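Local coordinates for protein ATP-citrate lyase beta-subunit (Chlorobium limicola, PDB 6HXJ) that probably takes part, as one subunit of ATP-citrate lyase, in the ATP-driven cleavage of citrate with CoA to oxaloacetate and acetyl-CoA, at residues A[299-304]-A[335-340]; A[326-331]-A[364-369]; A[250-255]-A[288-293]. One frame throughout, in Å; residues are numbered along the deposited sequence.

Contact 1: residues A[299-304]-A[335-340]; sequences AVEALT and IINGFR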
ATOM      1  N   ALA A 299      39.136  24.306  -8.336  1.00 95.26           N
ATOM      2  CA  ALA A 299      39.525  25.471  -9.130  1.00 94.87           C
ATOM      3  C   ALA A 299      40.693  26.223  -8.458  1.00 97.83           C
ATOM      4  O   ALA A 299      41.597  26.728  -9.131  1.00 97.47           O
ATOM      5  CB  ALA A 299      38.322  26.389  -9.303  1.00 94.21           C
ATOM      6  N   VAL A 300      40.650  26.281  -7.121  1.00 93.55           N
ATOM      7  CA  VAL A 300      41.666  26.914  -6.287  1.00 92.77           C
ATOM      8  C   VAL A 300      42.931  26.058  -6.384  1.00102.69           C
ATOM      9  O   VAL A 300      44.009  26.619  -6.517  1.00103.11           O
ATOM     10  CB  VAL A 300      41.207  27.098  -4.824  1.00 93.76           C
ATOM     11  CG1 VAL A 300      42.291  27.740  -3.976  1.00 91.59           C
ATOM     12  CG2 VAL A 300      39.932  27.931  -4.746  1.00 92.23           C
ATOM     13  N   GLU A 301      42.791  24.707  -6.357  1.00101.93           N
ATOM     14  CA  GLU A 301      43.889  23.745  -6.485  1.00104.02           C
ATOM     15  C   GLU A 301      44.530  23.907  -7.870  1.00105.63           C
ATOM     16  O   GLU A 301      45.763  23.916  -7.981  1.00106.36           O
ATOM     17  CB  GLU A 301      43.364  22.312  -6.263  1.00108.07           C
ATOM     18  CG  GLU A 301      44.424  21.232  -6.173  1.00126.67           C
ATOM     19  CD  GLU A 301      43.905  19.848  -5.822  1.00162.96           C
ATOM     20  OE1 GLU A 301      44.723  18.898  -5.843  1.00170.78           O
ATOM     21  OE2 GLU A 301      42.703  19.715  -5.485  1.00156.01           O
ATOM     22  N   ALA A 302      43.683  24.095  -8.909  1.00 98.26           N
ATOM     23  CA  ALA A 302      44.103  24.299 -10.290  1.00 97.67           C
ATOM     24  C   ALA A 302      44.980  25.557 -10.371  1.00 98.35           C
ATOM     25  O   ALA A 302      46.063  25.527 -10.978  1.00 96.20           O
ATOM     26  CB  ALA A 302      42.875  24.442 -11.179  1.00 98.74           C
ATOM     27  N   LEU A 303      44.523  26.644  -9.674  1.00 93.61           N
ATOM     28  CA  LEU A 303      45.214  27.936  -9.615  1.00 92.22           C
ATOM     29  C   LEU A 303      46.549  27.837  -8.883  1.00 93.81           C
ATOM     30  O   LEU A 303      47.554  28.339  -9.391  1.00 92.69           O
ATOM     31  CB  LEU A 303      44.319  29.017  -8.999  1.00 90.15           C
ATOM     32  CG  LEU A 303      44.760  30.508  -9.173  1.00 94.11           C
ATOM     33  CD1 LEU A 303      45.223  30.830 -10.605  1.00 96.45           C
ATOM     34  CD2 LEU A 303      43.648  31.446  -8.809  1.00 93.91           C
ATOM     35  N   THR A 304      46.556  27.153  -7.715  1.00 90.03           N
ATOM     36  CA  THR A 304      47.741  26.907  -6.886  1.00 90.51           C
ATOM     37  C   THR A 304      48.788  26.187  -7.713  1.00 98.26           C
ATOM     38  O   THR A 304      49.918  26.653  -7.760  1.00 99.26           O
ATOM     39  CB  THR A 304      47.375  26.105  -5.608  1.00 99.26           C
ATOM     40  OG1 THR A 304      46.342  26.782  -4.902  1.00100.59           O
ATOM     41  CG2 THR A 304      48.558  25.870  -4.684  1.00 98.15           C
ATOM     42  N   ILE A 335      44.326  24.779  -1.864  1.00 94.48           N
ATOM     43  CA  ILE A 335      45.689  25.363  -1.869  1.00 94.60           C
ATOM     44  C   ILE A 335      46.683  24.328  -1.355  1.00100.75           C
ATOM     45  O   ILE A 335      47.723  24.126  -1.978  1.00101.03           O
ATOM     46  CB  ILE A 335      45.822  26.744  -1.096  1.00 95.40           C
ATOM     47  CG1 ILE A 335      44.989  27.855  -1.761  1.00 93.23           C
ATOM     48  CG2 ILE A 335      47.301  27.210  -0.975  1.00 95.66           C
ATOM     49  CD1 ILE A 335      44.835  29.140  -0.958  1.00 94.38           C
ATOM     50  N   ILE A 336      46.346  23.662  -0.235  1.00 99.02           N
ATOM     51  CA  ILE A 336      47.165  22.624   0.397  1.00102.06           C
ATOM     52  C   ILE A 336      47.352  21.465  -0.574  1.00110.20           C
ATOM     53  O   ILE A 336      48.493  21.069  -0.813  1.00112.55           O
ATOM     54  CB  ILE A 336      46.624  22.173   1.798  1.00105.31           C
ATOM     55  CG1 ILE A 336      46.734  23.294   2.841  1.00103.49           C
ATOM     56  CG2 ILE A 336      47.360  20.922   2.308  1.00109.74           C
ATOM     57  CD1 ILE A 336      45.854  23.108   4.061  1.00106.25           C
ATOM     58  N   ASN A 337      46.243  20.947  -1.151  1.00107.71           N
ATOM     59  CA  ASN A 337      46.279  19.849  -2.127  1.00110.47           C
ATOM     60  C   ASN A 337      47.185  20.167  -3.322  1.00113.55           C
ATOM     61  O   ASN A 337      48.067  19.365  -3.639  1.00117.38           O
ATOM     62  CB  ASN A 337      44.878  19.430  -2.528  1.00111.46           C
ATOM     63  CG  ASN A 337      44.322  18.504  -1.486  1.00131.50           C
ATOM     64  OD1 ASN A 337      44.919  17.451  -1.189  1.00127.14           O
ATOM     65  ND2 ASN A 337      43.242  18.929  -0.828  1.00119.52           N
ATOM     66  N   GLY A 338      47.059  21.381  -3.857  1.00105.22           N
ATOM     67  CA  GLY A 338      47.894  21.876  -4.943  1.00104.78           C
ATOM     68  C   GLY A 338      49.346  22.095  -4.557  1.00108.44           C
ATOM     69  O   GLY A 338      50.220  22.019  -5.420  1.00108.78           O
ATOM     70  N   PHE A 339      49.620  22.393  -3.268  1.00103.68           N
ATOM     71  CA  PHE A 339      50.989  22.560  -2.761  1.00104.28           C
ATOM     72  C   PHE A 339      51.659  21.203  -2.609  1.00110.05           C
ATOM     73  O   PHE A 339      52.840  21.074  -2.908  1.00112.11           O
ATOM     74  CB  PHE A 339      51.007  23.296  -1.415  1.00105.03           C
ATOM     75  CG  PHE A 339      51.033  24.805  -1.470  1.00104.07           C
ATOM     76  CD1 PHE A 339      51.513  25.473  -2.598  1.00107.14           C
ATOM     77  CD2 PHE A 339      50.643  25.556  -0.377  1.00104.67           C
ATOM     78  CE1 PHE A 339      51.542  26.866  -2.648  1.00106.18           C
ATOM     79  CE2 PHE A 339      50.696  26.954  -0.419  1.00106.30           C
ATOM     80  CZ  PHE A 339      51.136  27.599  -1.559  1.00104.13           C
ATOM     81  N   ARG A 340      50.895  20.196  -2.147  1.00105.37           N
ATOM     82  CA  ARG A 340      51.313  18.815  -1.971  1.00107.47           C
ATOM     83  C   ARG A 340      51.587  18.180  -3.334  1.00115.12           C
ATOM     84  O   ARG A 340      52.588  17.468  -3.493  1.00118.33           O
ATOM     85  CB  ARG A 340      50.215  18.036  -1.229  1.00102.92           C
ATOM     86  CG  ARG A 340      50.122  18.345   0.265  1.00 99.01           C
ATOM     87  CD  ARG A 340      49.578  17.186   1.066  1.00105.65           C
ATOM     88  NE  ARG A 340      48.174  17.263   1.486  1.00111.90           N
ATOM     89  CZ  ARG A 340      47.771  17.470   2.738  1.00123.92           C
ATOM     90  NH1 ARG A 340      48.653  17.751   3.691  1.00103.11           N
ATOM     91  NH2 ARG A 340      46.475  17.497   3.027  1.00111.30           N
TER
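Two neighbouring helices, 297-309 and 328-344, pack side by side in the buried layer on one face of the mixed six-stranded sheet of the citrate-binding region. Their segments 299-304 and 335-340 run in roughly the same direction, crossing at -39° with the axes 7.6 Å apart. Gly338, with no side chain, faces Thr304 and lets the backbones approach, its CA 4.7 Å from Glu301 CA. Thr304 points at the opposite helix and divides its two branches. Its methyl CG2, anti to the backbone N (chi1 -55° for OG1), sits 3.3 Å from Ile335 O and reaches Phe339 CD1 and CE1 obliquely. Its hydroxyl OG1 turns back to donate to Val300 O at 2.8 Å, above the carbonyl plane. Val300 O, which also accepts from Thr304 N, is gripped twice, and the bond helps to set the threonine's rotation. The parallel arrangement follows from the flavodoxin-like alternation of strands and helices (antiparallel strand 250-255 is added at the edge), in which strand 315-318 joins one helix to the next; Ile335 and Phe339 both rest on Val318 of that strand. On the inner side Val300 CG1 meets Ile335 CG1 obliquely at 3.5 Å. Toward the outer side Glu301, extended with CG anti to its backbone N, lays CG 3.5 Å from Gly338 N, and its carboxylate lies against Asn337 CB, OE1 at 3.4 Å.

Contact 2: residues A[326-331]-A[364-369]; sequences TDVKAT and QGLAAI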
ATOM      1  N   THR A 326      33.796  33.681   1.729  1.00 78.73           N
ATOM      2  CA  THR A 326      34.661  32.623   1.211  1.00 79.94           C
ATOM      3  C   THR A 326      35.143  31.764   2.387  1.00 88.43           C
ATOM      4  O   THR A 326      35.728  32.289   3.330  1.00 89.07           O
ATOM      5  CB  THR A 326      35.830  33.209   0.404  1.00 83.94           C
ATOM      6  OG1 THR A 326      35.306  33.942  -0.694  1.00 91.29           O
ATOM      7  CG2 THR A 326      36.776  32.148  -0.124  1.00 74.98           C
ATOM      8  N   ASP A 327      34.871  30.453   2.341  1.00 87.03           N
ATOM      9  CA  ASP A 327      35.291  29.530   3.395  1.00 87.66           C
ATOM     10  C   ASP A 327      36.799  29.354   3.295  1.00 91.61           C
ATOM     11  O   ASP A 327      37.258  28.818   2.279  1.00 93.01           O
ATOM     12  CB  ASP A 327      34.556  28.191   3.252  1.00 90.83           C
ATOM     13  CG  ASP A 327      34.735  27.294   4.456  1.00106.76           C
ATOM     14  OD1 ASP A 327      35.761  26.604   4.526  1.00107.94           O
ATOM     15  OD2 ASP A 327      33.848  27.291   5.330  1.00118.05           O
ATOM     16  N   VAL A 328      37.567  29.818   4.323  1.00 86.47           N
ATOM     17  CA  VAL A 328      39.021  29.680   4.240  1.00 87.67           C
ATOM     18  C   VAL A 328      39.440  28.193   4.385  1.00 92.27           C
ATOM     19  O   VAL A 328      40.392  27.843   3.715  1.00 92.19           O
ATOM     20  CB  VAL A 328      39.929  30.659   5.055  1.00 92.29           C
ATOM     21  CG1 VAL A 328      39.169  31.865   5.550  1.00 91.25           C
ATOM     22  CG2 VAL A 328      40.728  29.999   6.180  1.00 94.00           C
ATOM     23  N   LYS A 329      38.728  27.321   5.148  1.00 89.94           N
ATOM     24  CA  LYS A 329      39.090  25.885   5.263  1.00 91.47           C
ATOM     25  C   LYS A 329      38.966  25.159   3.898  1.00 95.62           C
ATOM     26  O   LYS A 329      39.900  24.466   3.499  1.00 97.27           O
ATOM     27  CB  LYS A 329      38.278  25.208   6.383  1.00 95.14           C
ATOM     28  CG  LYS A 329      38.506  23.712   6.514  1.00113.20           C
ATOM     29  CD  LYS A 329      37.616  23.068   7.560  1.00120.49           C
ATOM     30  CE  LYS A 329      37.532  21.576   7.307  1.00131.85           C
ATOM     31  NZ  LYS A 329      38.861  20.891   7.382  1.00135.67           N
ATOM     32  N   ALA A 330      37.868  25.385   3.156  1.00 91.06           N
ATOM     33  CA  ALA A 330      37.658  24.782   1.834  1.00 91.38           C
ATOM     34  C   ALA A 330      38.707  25.252   0.843  1.00 94.65           C
ATOM     35  O   ALA A 330      39.386  24.443   0.243  1.00 95.46           O
ATOM     36  CB  ALA A 330      36.275  25.133   1.323  1.00 91.37           C
ATOM     37  N   THR A 331      38.861  26.564   0.704  1.00 91.71           N
ATOM     38  CA  THR A 331      39.831  27.150  -0.219  1.00 91.64           C
ATOM     39  C   THR A 331      41.262  26.813   0.154  1.00 98.85           C
ATOM     40  O   THR A 331      42.063  26.597  -0.751  1.00 99.42           O
ATOM     41  CB  THR A 331      39.634  28.649  -0.421  1.00 84.59           C
ATOM     42  OG1 THR A 331      39.500  29.300   0.831  1.00 81.05           O
ATOM     43  CG2 THR A 331      38.450  28.982  -1.342  1.00 76.75           C
ATOM     44  N   GLN A 364      40.509  26.690  11.445  1.00100.25           N
ATOM     45  CA  GLN A 364      40.662  25.378  10.810  1.00100.92           C
ATOM     46  C   GLN A 364      41.563  25.403   9.569  1.00103.30           C
ATOM     47  O   GLN A 364      42.432  24.549   9.467  1.00104.46           O
ATOM     48  CB  GLN A 364      39.308  24.746  10.470  1.00101.64           C
ATOM     49  CG  GLN A 364      38.416  24.454  11.669  1.00119.29           C
ATOM     50  CD  GLN A 364      37.262  25.416  11.752  1.00140.36           C
ATOM     51  OE1 GLN A 364      37.434  26.642  11.879  1.00130.79           O
ATOM     52  NE2 GLN A 364      36.053  24.867  11.695  1.00140.47           N
ATOM     53  N   GLY A 365      41.354  26.341   8.640  1.00 97.00           N
ATOM     54  CA  GLY A 365      42.168  26.456   7.431  1.00 96.06           C
ATOM     55  C   GLY A 365      43.606  26.844   7.726  1.00102.17           C
ATOM     56  O   GLY A 365      44.530  26.282   7.121  1.00103.53           O
ATOM     57  N   LEU A 366      43.810  27.818   8.675  1.00 98.17           N
ATOM     58  CA  LEU A 366      45.149  28.277   9.071  1.00 99.42           C
ATOM     59  C   LEU A 366      45.920  27.181   9.789  1.00106.99           C
ATOM     60  O   LEU A 366      47.122  27.066   9.579  1.00108.69           O
ATOM     61  CB  LEU A 366      45.135  29.584   9.891  1.00 99.18           C
ATOM     62  CG  LEU A 366      45.177  30.972   9.171  1.00101.18           C
ATOM     63  CD1 LEU A 366      44.100  31.164   8.113  1.00 99.42           C
ATOM     64  CD2 LEU A 366      45.133  32.079  10.170  1.00101.92           C
ATOM     65  N   ALA A 367      45.232  26.361  10.609  1.00104.63           N
ATOM     66  CA  ALA A 367      45.819  25.214  11.321  1.00107.83           C
ATOM     67  C   ALA A 367      46.232  24.131  10.322  1.00112.27           C
ATOM     68  O   ALA A 367      47.307  23.549  10.457  1.00115.71           O
ATOM     69  CB  ALA A 367      44.828  24.659  12.331  1.00109.67           C
ATOM     70  N   ALA A 368      45.401  23.895   9.293  1.00106.04           N
ATOM     71  CA  ALA A 368      45.658  22.934   8.221  1.00105.81           C
ATOM     72  C   ALA A 368      46.888  23.343   7.391  1.00111.47           C
ATOM     73  O   ALA A 368      47.715  22.497   7.062  1.00115.13           O
ATOM     74  CB  ALA A 368      44.436  22.808   7.339  1.00103.90           C
ATOM     75  N   ILE A 369      47.039  24.636   7.110  1.00106.20           N
ATOM     76  CA  ILE A 369      48.162  25.164   6.343  1.00106.35           C
ATOM     77  C   ILE A 369      49.503  25.163   7.160  1.00112.83           C
ATOM     78  O   ILE A 369      50.555  24.912   6.580  1.00113.15           O
ATOM     79  CB  ILE A 369      47.765  26.555   5.736  1.00106.40           C
ATOM     80  CG1 ILE A 369      48.665  26.961   4.532  1.00106.37           C
ATOM     81  CG2 ILE A 369      47.661  27.694   6.729  1.00105.85           C
ATOM     82  CD1 ILE A 369      48.188  26.605   3.133  1.00106.26           C
TER
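Apolar packing joins the two segments, 326-331 and 364-369, at a glycine. Gly365 brings its CA within 3.8 Å of Lys329 CA; it has no side chain, and Val328 packs directly on its CA. Val328 points at the other helix, and its CG2 lies 4.0 Å from Gly365 CA and 4.1 Å from Leu366 CD1, the two side chains crossing obliquely. Farther out, the aliphatic part of Lys329, CG anti to its backbone N, passes obliquely over Gln364, with CD 3.8 Å from Gln364 CB.

Polar bonds instead shape the start of helix 328-344. Asp327 is its N-cap: OD1 accepts from Ala330 N at 2.8 Å through its anti lone pair, the N-H pointing at it at 161°. Asp327 O accepts twice, from Thr331 N and from Thr331 OG1, the hydroxyl at 2.7 Å and above the carbonyl plane. The helix N-terminus would probably favour the ionised form of Asp327, whose OD2 is also bonded to Asn361.

Thr326, just before the cap, is hydrogen-bonded to a bound citrate. Leu366 and buried Ile369 pack on Phe332 of helix 328-344, while Ile369 also reaches Ile379 and Val381, so helix 362-371 packs against both helix 328-344 and edge strand 378-382.

Contact 3: residues A[250-255]-A[288-293]; sequences SVKFVE and YAEYSG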
ATOM      1  N   SER A 250      35.182  32.964  -8.789  1.00 83.44           N
ATOM      2  CA  SER A 250      36.099  33.601  -9.737  1.00 84.82           C
ATOM      3  C   SER A 250      37.565  33.198  -9.524  1.00 87.30           C
ATOM      4  O   SER A 250      38.060  33.195  -8.394  1.00 84.47           O
ATOM      5  CB  SER A 250      35.931  35.123  -9.695  1.00 89.12           C
ATOM      6  OG  SER A 250      36.876  35.813 -10.500  1.00105.51           O
ATOM      7  N   VAL A 251      38.240  32.835 -10.627  1.00 85.46           N
ATOM      8  CA  VAL A 251      39.671  32.504 -10.680  1.00 84.95           C
ATOM      9  C   VAL A 251      40.309  33.224 -11.878  1.00 90.86           C
ATOM     10  O   VAL A 251      39.845  33.092 -13.009  1.00 91.22           O
ATOM     11  CB  VAL A 251      40.058  31.009 -10.593  1.00 89.28           C
ATOM     12  CG1 VAL A 251      39.861  30.450  -9.189  1.00 86.95           C
ATOM     13  CG2 VAL A 251      39.349  30.167 -11.647  1.00 92.12           C
ATOM     14  N   LYS A 252      41.324  34.062 -11.603  1.00 88.34           N
ATOM     15  CA  LYS A 252      42.006  34.872 -12.609  1.00 90.05           C
ATOM     16  C   LYS A 252      43.510  34.635 -12.510  1.00 95.41           C
ATOM     17  O   LYS A 252      44.065  34.559 -11.411  1.00 93.93           O
ATOM     18  CB  LYS A 252      41.667  36.374 -12.421  1.00 91.95           C
ATOM     19  CG  LYS A 252      40.170  36.696 -12.410  1.00110.21           C
ATOM     20  CD  LYS A 252      39.892  38.095 -12.911  1.00123.90           C
ATOM     21  CE  LYS A 252      38.446  38.272 -13.307  1.00138.03           C
ATOM     22  NZ  LYS A 252      38.259  39.459 -14.190  1.00146.19           N
ATOM     23  N   PHE A 253      44.168  34.473 -13.650  1.00 94.51           N
ATOM     24  CA  PHE A 253      45.616  34.290 -13.656  1.00 95.03           C
ATOM     25  C   PHE A 253      46.235  35.033 -14.833  1.00102.61           C
ATOM     26  O   PHE A 253      45.759  34.906 -15.963  1.00104.84           O
ATOM     27  CB  PHE A 253      46.021  32.798 -13.641  1.00 97.12           C
ATOM     28  CG  PHE A 253      47.502  32.538 -13.804  1.00 99.29           C
ATOM     29  CD1 PHE A 253      48.368  32.623 -12.713  1.00100.30           C
ATOM     30  CD2 PHE A 253      48.032  32.200 -15.044  1.00103.37           C
ATOM     31  CE1 PHE A 253      49.737  32.379 -12.865  1.00101.89           C
ATOM     32  CE2 PHE A 253      49.398  31.966 -15.196  1.00107.02           C
ATOM     33  CZ  PHE A 253      50.241  32.054 -14.105  1.00103.31           C
ATOM     34  N   VAL A 254      47.268  35.835 -14.547  1.00 99.00           N
ATOM     35  CA  VAL A 254      48.031  36.595 -15.538  1.00101.14           C
ATOM     36  C   VAL A 254      49.522  36.354 -15.270  1.00105.03           C
ATOM     37  O   VAL A 254      49.986  36.537 -14.144  1.00100.86           O
ATOM     38  CB  VAL A 254      47.691  38.110 -15.570  1.00103.92           C
ATOM     39  CG1 VAL A 254      48.403  38.795 -16.732  1.00106.52           C
ATOM     40  CG2 VAL A 254      46.189  38.359 -15.654  1.00102.78           C
ATOM     41  N   GLU A 255      50.258  35.957 -16.301  1.00106.97           N
ATOM     42  CA  GLU A 255      51.686  35.703 -16.177  1.00109.73           C
ATOM     43  C   GLU A 255      52.486  36.969 -16.469  1.00114.69           C
ATOM     44  O   GLU A 255      52.280  37.616 -17.503  1.00115.86           O
ATOM     45  CB  GLU A 255      52.113  34.547 -17.104  1.00114.40           C
ATOM     46  CG  GLU A 255      53.374  33.818 -16.646  1.00131.12           C
ATOM     47  CD  GLU A 255      53.773  32.564 -17.410  1.00163.50           C
ATOM     48  OE1 GLU A 255      52.872  31.798 -17.829  1.00171.90           O
ATOM     49  OE2 GLU A 255      54.995  32.319 -17.540  1.00153.47           O
ATOM     50  N   TYR A 288      50.045  37.690 -11.570  1.00100.49           N
ATOM     51  CA  TYR A 288      48.862  38.277 -10.948  1.00 99.83           C
ATOM     52  C   TYR A 288      47.829  37.124 -10.845  1.00104.11           C
ATOM     53  O   TYR A 288      47.498  36.507 -11.862  1.00104.85           O
ATOM     54  CB  TYR A 288      48.263  39.480 -11.709  1.00101.80           C
ATOM     55  CG  TYR A 288      47.007  39.991 -11.016  1.00102.27           C
ATOM     56  CD1 TYR A 288      47.090  40.849  -9.909  1.00102.70           C
ATOM     57  CD2 TYR A 288      45.740  39.557 -11.411  1.00102.80           C
ATOM     58  CE1 TYR A 288      45.942  41.278  -9.232  1.00100.39           C
ATOM     59  CE2 TYR A 288      44.589  39.956 -10.719  1.00101.82           C
ATOM     60  CZ  TYR A 288      44.697  40.825  -9.637  1.00106.46           C
ATOM     61  OH  TYR A 288      43.571  41.263  -8.982  1.00107.43           O
ATOM     62  N   ALA A 289      47.377  36.807  -9.624  1.00 98.88           N
ATOM     63  CA  ALA A 289      46.403  35.747  -9.411  1.00 97.76           C
ATOM     64  C   ALA A 289      45.385  36.201  -8.405  1.00 99.66           C
ATOM     65  O   ALA A 289      45.729  36.645  -7.306  1.00 99.51           O
ATOM     66  CB  ALA A 289      47.083  34.463  -8.942  1.00 98.73           C
ATOM     67  N   GLU A 290      44.125  36.090  -8.781  1.00 94.20           N
ATOM     68  CA  GLU A 290      42.994  36.435  -7.939  1.00 90.50           C
ATOM     69  C   GLU A 290      42.057  35.224  -7.887  1.00 91.12           C
ATOM     70  O   GLU A 290      41.882  34.533  -8.883  1.00 90.03           O
ATOM     71  CB  GLU A 290      42.285  37.647  -8.567  1.00 92.12           C
ATOM     72  CG  GLU A 290      40.947  38.027  -7.961  1.00105.76           C
ATOM     73  CD  GLU A 290      39.905  38.462  -8.973  1.00139.97           C
ATOM     74  OE1 GLU A 290      38.786  37.899  -8.938  1.00137.79           O
ATOM     75  OE2 GLU A 290      40.202  39.352  -9.805  1.00140.38           O
ATOM     76  N   TYR A 291      41.479  34.965  -6.718  1.00 86.72           N
ATOM     77  CA  TYR A 291      40.419  33.974  -6.467  1.00 85.84           C
ATOM     78  C   TYR A 291      39.384  34.562  -5.457  1.00 90.81           C
ATOM     79  O   TYR A 291      39.763  35.064  -4.396  1.00 90.24           O
ATOM     80  CB  TYR A 291      40.942  32.571  -6.097  1.00 85.34           C
ATOM     81  CG  TYR A 291      41.526  32.439  -4.705  1.00 83.57           C
ATOM     82  CD1 TYR A 291      40.702  32.253  -3.594  1.00 83.49           C
ATOM     83  CD2 TYR A 291      42.905  32.456  -4.500  1.00 84.11           C
ATOM     84  CE1 TYR A 291      41.231  32.165  -2.304  1.00 82.83           C
ATOM     85  CE2 TYR A 291      43.447  32.348  -3.216  1.00 84.36           C
ATOM     86  CZ  TYR A 291      42.605  32.211  -2.120  1.00 89.88           C
ATOM     87  OH  TYR A 291      43.124  32.097  -0.852  1.00 90.21           O
ATOM     88  N   SER A 292      38.120  34.630  -5.837  1.00 87.67           N
ATOM     89  CA  SER A 292      37.123  35.258  -4.987  1.00 86.80           C
ATOM     90  C   SER A 292      35.751  34.623  -5.184  1.00 92.43           C
ATOM     91  O   SER A 292      35.572  33.766  -6.046  1.00 94.36           O
ATOM     92  CB  SER A 292      37.067  36.764  -5.273  1.00 90.50           C
ATOM     93  OG  SER A 292      36.785  37.040  -6.635  1.00101.37           O
ATOM     94  N   GLY A 293      34.792  35.061  -4.383  1.00 87.64           N
ATOM     95  CA  GLY A 293      33.402  34.638  -4.462  1.00 88.45           C
ATOM     96  C   GLY A 293      33.171  33.194  -4.088  1.00 94.43           C
ATOM     97  O   GLY A 293      32.325  32.531  -4.700  1.00 95.14           O
TER
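Lys252 and Glu290 lie side by side on one face of an antiparallel strand pair, pointing the same way, beside Ser250, Ser292, Val254 and Tyr288. The lysine chain is extended, its CD 3.4 Å from Glu290 OE2, but NZ ends 4.8 Å from that oxygen. Glu290 bends at chi2 and presents OE1 to two serines. Ser250 OG, anti to its backbone N, and Ser292 OG, between N and the carbonyl carbon (chi1 57°), each donate to it at 3.2 Å from above the carboxylate plane. On the reverse face the Val251 and Tyr291 side chains cross obliquely, Val251 CG1 3.9 Å from Tyr291 CB, and Ala289 CB stands at the edge of the Phe253 ring; Leu303 of helix 297-309 packs on both Val251 and Phe253.

Hydrogen-bonded pairs Ser250-Ser292, Lys252-Glu290 and Val254-Tyr288 each exchange two backbone bonds, the straightest from Tyr288 N to Val254 O (172°). They join outermost strand 250-255 to the mixed sheet. Just past strand 287-292, Gly293 N is hydrogen-bonded to a citrate anion. Two rather long hydroxyl bonds probably help to orient Glu290 OE1, though Ser250 OG has Asp244 as a weak second partner; Lys252 touches the carboxylate through methylenes, and its ammonium, without a salt bridge, may still stabilise the charge.

Overall arrangement
All three contacts belong to one layered alpha/beta unit, contact 3 within its sheet and contacts 1 and 2 between helices beside it. Contact 1 is the most buried; contacts 2 and 3 reach the surface through Lys329 and Gln364 or through Lys252. Helix 328-344 serves both contact 1, midway along it, and contact 2, at its start, and Ile336 CD1 packs 3.5 Å from Ala368 C. Leu303, from another side of helix 297-309, and Ile335 touch the strands of contact 3. Both helix pairs close up at a glycine and pack by van der Waals contact, whereas paired backbone bonds join the strands. Segments 326-331 and 288-293 meet a bound citrate through Thr326 and Gly293.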